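Local coordinates for protein precorrin-6y methylase (Rhodobacter capsulatus, PDB 3NJR) that catalyses methylation at C5 and C15 and decarboxylation of a cobalamin precursor, this chain being its C-terminal S-adenosylmethionine-dependent methyltransferase domain, at residues 69-72 against 73-77; 134-137 against 138-142. One frame throughout, in Å; residues are numbered along the deposited sequence.

Contact 1. Residues 69-72 against 73-77; sequences VSVE and WCLAG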
ATOM      1  N   VAL A  69      22.954  -1.492  10.864  1.00 29.53           N
ATOM      2  CA  VAL A  69      22.140  -1.168  12.031  1.00 29.13           C
ATOM      3  C   VAL A  69      23.037  -0.893  13.240  1.00 29.07           C
ATOM      4  O   VAL A  69      22.839   0.114  13.959  1.00 28.39           O
ATOM      5  CB  VAL A  69      21.131  -2.307  12.325  1.00 29.21           C
ATOM      6  CG1 VAL A  69      20.535  -2.180  13.700  1.00 29.05           C
ATOM      7  CG2 VAL A  69      20.051  -2.311  11.285  1.00 29.14           C
ATOM      8  N   SER A  70      24.037  -1.769  13.424  1.00 28.93           N
ATOM      9  CA  SER A  70      24.992  -1.684  14.533  1.00 29.44           C
ATOM     10  C   SER A  70      25.842  -0.431  14.425  1.00 29.93           C
ATOM     11  O   SER A  70      26.169   0.186  15.445  1.00 30.64           O
ATOM     12  CB  SER A  70      25.926  -2.897  14.557  1.00 29.63           C
ATOM     13  OG  SER A  70      25.284  -4.104  14.909  1.00 29.86           O
ATOM     14  N   VAL A  71      26.213  -0.068  13.194  1.00 30.05           N
ATOM     15  CA  VAL A  71      27.058   1.093  12.950  1.00 29.96           C
ATOM     16  C   VAL A  71      26.274   2.328  13.356  1.00 30.39           C
ATOM     17  O   VAL A  71      26.724   3.099  14.205  1.00 31.16           O
ATOM     18  CB  VAL A  71      27.542   1.159  11.476  1.00 30.13           C
ATOM     19  CG1 VAL A  71      28.164   2.485  11.163  1.00 30.37           C
ATOM     20  CG2 VAL A  71      28.545   0.080  11.192  1.00 28.87           C
ATOM     21  N   GLU A  72      25.086   2.500  12.797  1.00 30.33           N
ATOM     22  CA  GLU A  72      24.208   3.591  13.244  1.00 30.98           C
ATOM     23  C   GLU A  72      23.804   3.538  14.750  1.00 31.30           C
ATOM     24  O   GLU A  72      23.647   4.590  15.387  1.00 32.03           O
ATOM     25  CB  GLU A  72      22.997   3.736  12.316  1.00 30.38           C
ATOM     26  CG  GLU A  72      23.416   3.766  10.865  1.00 31.67           C
ATOM     27  CD  GLU A  72      22.485   4.546   9.962  1.00 34.03           C
ATOM     28  OE1 GLU A  72      21.290   4.209   9.876  1.00 36.16           O
ATOM     29  OE2 GLU A  72      22.952   5.499   9.306  1.00 36.49           O
ATOM     30  N   TRP A  73      23.652   2.341  15.327  1.00 31.17           N
ATOM     31  CA  TRP A  73      23.342   2.249  16.763  1.00 30.76           C
ATOM     32  C   TRP A  73      24.514   2.774  17.567  1.00 31.24           C
ATOM     33  O   TRP A  73      24.316   3.583  18.464  1.00 31.33           O
ATOM     34  CB  TRP A  73      22.999   0.819  17.170  1.00 30.23           C
ATOM     35  CG  TRP A  73      23.025   0.526  18.663  1.00 29.40           C
ATOM     36  CD1 TRP A  73      24.114   0.175  19.408  1.00 28.12           C
ATOM     37  CD2 TRP A  73      21.897   0.499  19.572  1.00 28.57           C
ATOM     38  NE1 TRP A  73      23.748  -0.040  20.722  1.00 27.23           N
ATOM     39  CE2 TRP A  73      22.396   0.145  20.847  1.00 27.10           C
ATOM     40  CE3 TRP A  73      20.520   0.740  19.429  1.00 26.43           C
ATOM     41  CZ2 TRP A  73      21.568   0.021  21.969  1.00 25.83           C
ATOM     42  CZ3 TRP A  73      19.701   0.631  20.548  1.00 25.55           C
ATOM     43  CH2 TRP A  73      20.227   0.267  21.800  1.00 25.13           C
ATOM     44  N   CYS A  74      25.728   2.327  17.227  1.00 31.49           N
ATOM     45  CA  CYS A  74      26.953   2.769  17.907  1.00 32.05           C
ATOM     46  C   CYS A  74      27.316   4.233  17.663  1.00 31.94           C
ATOM     47  O   CYS A  74      27.861   4.882  18.551  1.00 31.29           O
ATOM     48  CB  CYS A  74      28.123   1.884  17.508  1.00 32.30           C
ATOM     49  SG  CYS A  74      27.970   0.181  18.159  1.00 35.37           S
ATOM     50  N   LEU A  75      27.017   4.744  16.459  1.00 32.16           N
ATOM     51  CA  LEU A  75      27.193   6.173  16.156  1.00 31.84           C
ATOM     52  C   LEU A  75      26.282   7.036  17.011  1.00 31.83           C
ATOM     53  O   LEU A  75      26.662   8.158  17.370  1.00 32.25           O
ATOM     54  CB  LEU A  75      27.022   6.496  14.669  1.00 31.39           C
ATOM     55  CG  LEU A  75      28.208   6.071  13.790  1.00 32.30           C
ATOM     56  CD1 LEU A  75      27.805   5.891  12.307  1.00 31.31           C
ATOM     57  CD2 LEU A  75      29.415   7.010  13.930  1.00 30.23           C
ATOM     58  N   ALA A  76      25.106   6.516  17.377  1.00 30.90           N
ATOM     59  CA  ALA A  76      24.237   7.246  18.315  1.00 30.49           C
ATOM     60  C   ALA A  76      24.719   7.178  19.787  1.00 30.29           C
ATOM     61  O   ALA A  76      24.084   7.740  20.682  1.00 30.64           O
ATOM     62  CB  ALA A  76      22.788   6.779  18.182  1.00 29.86           C
ATOM     63  N   GLY A  77      25.827   6.476  20.031  1.00 30.23           N
ATOM     64  CA  GLY A  77      26.354   6.303  21.380  1.00 30.37           C
ATOM     65  C   GLY A  77      26.319   4.907  21.998  1.00 31.14           C
ATOM     66  O   GLY A  77      26.953   4.678  23.027  1.00 31.54           O
TER

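Contact 2. Residues 134-137 against 138-142; sequences QALY and DRLWE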
ATOM      1  N   GLN A 134      11.008 -19.511  15.648  1.00 41.69           N
ATOM      2  CA  GLN A 134      10.327 -19.627  16.946  1.00 41.45           C
ATOM      3  C   GLN A 134      11.320 -20.075  18.004  1.00 41.07           C
ATOM      4  O   GLN A 134      11.244 -19.634  19.151  1.00 40.65           O
ATOM      5  CB  GLN A 134       9.126 -20.582  16.881  1.00 41.71           C
ATOM      6  CG  GLN A 134       8.328 -20.727  18.194  1.00 43.15           C
ATOM      7  CD  GLN A 134       7.560 -19.454  18.615  1.00 46.58           C
ATOM      8  OE1 GLN A 134       6.821 -18.852  17.812  1.00 47.20           O
ATOM      9  NE2 GLN A 134       7.717 -19.056  19.891  1.00 45.69           N
ATOM     10  N   ALA A 135      12.261 -20.933  17.598  1.00 41.06           N
ATOM     11  CA  ALA A 135      13.363 -21.392  18.466  1.00 40.92           C
ATOM     12  C   ALA A 135      14.126 -20.203  19.062  1.00 40.67           C
ATOM     13  O   ALA A 135      14.162 -20.019  20.291  1.00 40.73           O
ATOM     14  CB  ALA A 135      14.319 -22.319  17.695  1.00 40.77           C
ATOM     15  N   LEU A 136      14.706 -19.398  18.175  1.00 40.12           N
ATOM     16  CA  LEU A 136      15.363 -18.149  18.543  1.00 39.84           C
ATOM     17  C   LEU A 136      14.583 -17.308  19.546  1.00 39.74           C
ATOM     18  O   LEU A 136      15.134 -16.870  20.556  1.00 38.85           O
ATOM     19  CB  LEU A 136      15.665 -17.328  17.290  1.00 39.66           C
ATOM     20  CG  LEU A 136      16.350 -15.994  17.556  1.00 39.17           C
ATOM     21  CD1 LEU A 136      17.731 -16.207  18.149  1.00 37.92           C
ATOM     22  CD2 LEU A 136      16.408 -15.189  16.266  1.00 40.29           C
ATOM     23  N   TYR A 137      13.295 -17.103  19.271  1.00 40.25           N
ATOM     24  CA  TYR A 137      12.438 -16.343  20.182  1.00 40.74           C
ATOM     25  C   TYR A 137      12.157 -17.031  21.535  1.00 41.02           C
ATOM     26  O   TYR A 137      12.057 -16.364  22.560  1.00 41.19           O
ATOM     27  CB  TYR A 137      11.156 -15.874  19.477  1.00 40.70           C
ATOM     28  CG  TYR A 137      11.401 -14.796  18.434  1.00 40.84           C
ATOM     29  CD1 TYR A 137      11.243 -15.068  17.077  1.00 43.12           C
ATOM     30  CD2 TYR A 137      11.814 -13.517  18.798  1.00 41.05           C
ATOM     31  CE1 TYR A 137      11.476 -14.087  16.091  1.00 41.57           C
ATOM     32  CE2 TYR A 137      12.056 -12.523  17.827  1.00 41.25           C
ATOM     33  CZ  TYR A 137      11.875 -12.828  16.480  1.00 42.54           C
ATOM     34  OH  TYR A 137      12.099 -11.882  15.514  1.00 43.63           O
ATOM     35  N   ASP A 138      12.052 -18.355  21.562  1.00 41.68           N
ATOM     36  CA  ASP A 138      11.833 -19.045  22.843  1.00 41.76           C
ATOM     37  C   ASP A 138      13.080 -18.890  23.695  1.00 41.33           C
ATOM     38  O   ASP A 138      12.992 -18.532  24.881  1.00 41.13           O
ATOM     39  CB  ASP A 138      11.477 -20.529  22.653  1.00 42.28           C
ATOM     40  CG  ASP A 138      10.189 -20.735  21.859  1.00 43.29           C
ATOM     41  OD1 ASP A 138       9.199 -20.020  22.133  1.00 44.81           O
ATOM     42  OD2 ASP A 138      10.173 -21.617  20.960  1.00 43.40           O
ATOM     43  N   ARG A 139      14.231 -19.134  23.066  1.00 40.87           N
ATOM     44  CA  ARG A 139      15.539 -18.895  23.687  1.00 41.09           C
ATOM     45  C   ARG A 139      15.721 -17.423  24.125  1.00 40.82           C
ATOM     46  O   ARG A 139      16.045 -17.159  25.290  1.00 40.76           O
ATOM     47  CB  ARG A 139      16.670 -19.376  22.758  1.00 41.23           C
ATOM     48  CG  ARG A 139      17.453 -20.650  23.174  1.00 42.96           C
ATOM     49  CD  ARG A 139      16.637 -21.746  23.896  1.00 44.12           C
ATOM     50  NE  ARG A 139      15.938 -22.607  22.947  1.00 44.66           N
ATOM     51  CZ  ARG A 139      14.732 -23.129  23.158  1.00 45.10           C
ATOM     52  NH1 ARG A 139      14.068 -22.882  24.286  1.00 43.73           N
ATOM     53  NH2 ARG A 139      14.179 -23.889  22.226  1.00 46.13           N
ATOM     54  N   LEU A 140      15.469 -16.468  23.225  1.00 40.60           N
ATOM     55  CA  LEU A 140      15.522 -15.058  23.617  1.00 40.56           C
ATOM     56  C   LEU A 140      14.592 -14.828  24.787  1.00 41.14           C
ATOM     57  O   LEU A 140      14.960 -14.134  25.728  1.00 41.17           O
ATOM     58  CB  LEU A 140      15.154 -14.102  22.476  1.00 40.27           C
ATOM     59  CG  LEU A 140      16.101 -13.879  21.292  1.00 39.11           C
ATOM     60  CD1 LEU A 140      15.453 -12.957  20.254  1.00 36.95           C
ATOM     61  CD2 LEU A 140      17.435 -13.338  21.741  1.00 37.69           C
ATOM     62  N   TRP A 141      13.402 -15.435  24.758  1.00 41.67           N
ATOM     63  CA  TRP A 141      12.449 -15.207  25.839  1.00 42.44           C
ATOM     64  C   TRP A 141      12.905 -15.691  27.212  1.00 42.51           C
ATOM     65  O   TRP A 141      12.576 -15.067  28.229  1.00 42.47           O
ATOM     66  CB  TRP A 141      11.041 -15.713  25.528  1.00 42.95           C
ATOM     67  CG  TRP A 141      10.083 -14.748  26.117  1.00 45.19           C
ATOM     68  CD1 TRP A 141       9.422 -14.852  27.316  1.00 47.40           C
ATOM     69  CD2 TRP A 141       9.769 -13.455  25.596  1.00 46.79           C
ATOM     70  NE1 TRP A 141       8.679 -13.709  27.554  1.00 47.82           N
ATOM     71  CE2 TRP A 141       8.874 -12.837  26.512  1.00 47.70           C
ATOM     72  CE3 TRP A 141      10.146 -12.759  24.433  1.00 45.96           C
ATOM     73  CZ2 TRP A 141       8.351 -11.558  26.300  1.00 47.92           C
ATOM     74  CZ3 TRP A 141       9.619 -11.497  24.215  1.00 46.18           C
ATOM     75  CH2 TRP A 141       8.731 -10.905  25.149  1.00 47.36           C
ATOM     76  N   GLU A 142      13.661 -16.794  27.224  1.00 42.60           N
ATOM     77  CA  GLU A 142      14.191 -17.383  28.456  1.00 42.16           C
ATOM     78  C   GLU A 142      15.406 -16.633  28.980  1.00 41.71           C
ATOM     79  O   GLU A 142      15.568 -16.499  30.201  1.00 42.21           O
ATOM     80  CB  GLU A 142      14.598 -18.837  28.228  1.00 42.44           C
ATOM     81  CG  GLU A 142      13.467 -19.838  28.189  1.00 42.98           C
ATOM     82  CD  GLU A 142      13.744 -21.012  27.249  1.00 44.59           C
ATOM     83  OE1 GLU A 142      14.926 -21.324  26.971  1.00 44.20           O
ATOM     84  OE2 GLU A 142      12.765 -21.628  26.774  1.00 46.84           O
TER

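Contact 1. Residues 69-72 against 73-77
Trp73 N donates to Val69 O at 2.7 Å, the first of four successive i to i+4 backbone bonds that run through helix 68-75 and into its C-terminal turn. This helix is the crossover of the beta-alpha-beta unit between strands 58-62 and 79-84 of a Rossmann-like methyltransferase fold, and its start borders the pocket of the bound S-adenosyl-L-homocysteine. The next bond runs from Cys74 N to Ser70 O at 2.8 Å. Leu75 N to Val71 O is also 2.8 Å. The last of the four, Ala76 N to Glu72 O, is longer at 3.1 Å. The helix then ends in a Schellman motif. Gly77 takes a positive phi of 112°, a turn suited to glycine, and its N bonds back to Cys74 O at 3.0 Å.

Two polar side chains have their partners outside residues 69-77: Ser70 OG bonds to Thr82 and Asp61, while Glu72 OE1 takes Gly26 N and a salt bridge to Arg44 and Glu72 OE2 pairs with Arg27, which fixes the rotation of the buried carboxylate and would be expected to favour its charged form.

Trp73 has CG anti to the backbone N (chi1 164°), which sends the indole off the helix against Leu48 and Leu51 of helix 41-51, with NE1 donating to Arg79 O.

The side chains of Cys74 and Leu75 fold back along the preceding turn. Cys74 CB lies 3.3 Å from Ser70 O. The Val71 and Leu75 side chains run alongside each other, one turn apart, and Val71 CG1 touches Leu75 CD1 at 3.6 Å.

Contact 2. Residues 134-137 against 138-142
Gln134 and Asp138 join their side chains one helical turn apart. Gln134 NE2 donates to Asp138 OD1 at 2.9 Å. The acceptor lies in the amide plane, but the donor stands above the carboxylate plane. CG of Gln134 lies opposite the backbone N, and the bend at chi2 (68°) turns the amide back toward Asp138.

The backbone adds i to i+4 bonds: Asp138 N to Gln134 O, 2.8 Å, then Arg139 N to Ala135 O, Leu140 N to Leu136 O and Trp141 N to Tyr137 O. Gln134 and Asp138 are thus linked twice.

One charged pair lies further along the helix. Arg139 NH1 forms a salt bridge with Glu142 OE2 at 3.1 Å. Ala135 O lies above the rim of one face of the Arg139 guanidinium, 3.9 Å from the plane.

The apolar contacts lie on the buried flank. Leu140 CD1 packs against Tyr137 CD2 at 4.0 Å, and those two side chains run alongside each other. The same methyl is 4.2 Å from Leu136 CG. Leu136, Tyr137 and Leu140 all rest on Ile128, and Tyr137 also meets leucines of helix 157-170. This is an amphipathic crossover helix in the beta-alpha-beta unit of strands 125-128 and 149-154, part of the Rossmann-like methyltransferase sheet.

Overall arrangement
Contact 1 comes first along the chain, on helix 68-75, and contact 2 follows on helix 134-143. Their centres are 25 Å apart and their nearest atoms about 13 Å apart; they do not meet. Each helix is the crossover of its own beta-alpha-beta unit, and both units feed one mixed sheet. In that sheet strands 58-62 and 125-128 are neighbours, and the order 3-2-1-4-5-7-6 is that of class I methyltransferases. The bound S-adenosyl-L-homocysteine is about 4 Å from the Val69 side chain and about 7 Å from that of Leu136. Contact 1 therefore borders the cofactor pocket more closely. The centre of contact 2 is about 17 Å from the centre of the chain, against about 11 Å for contact 1.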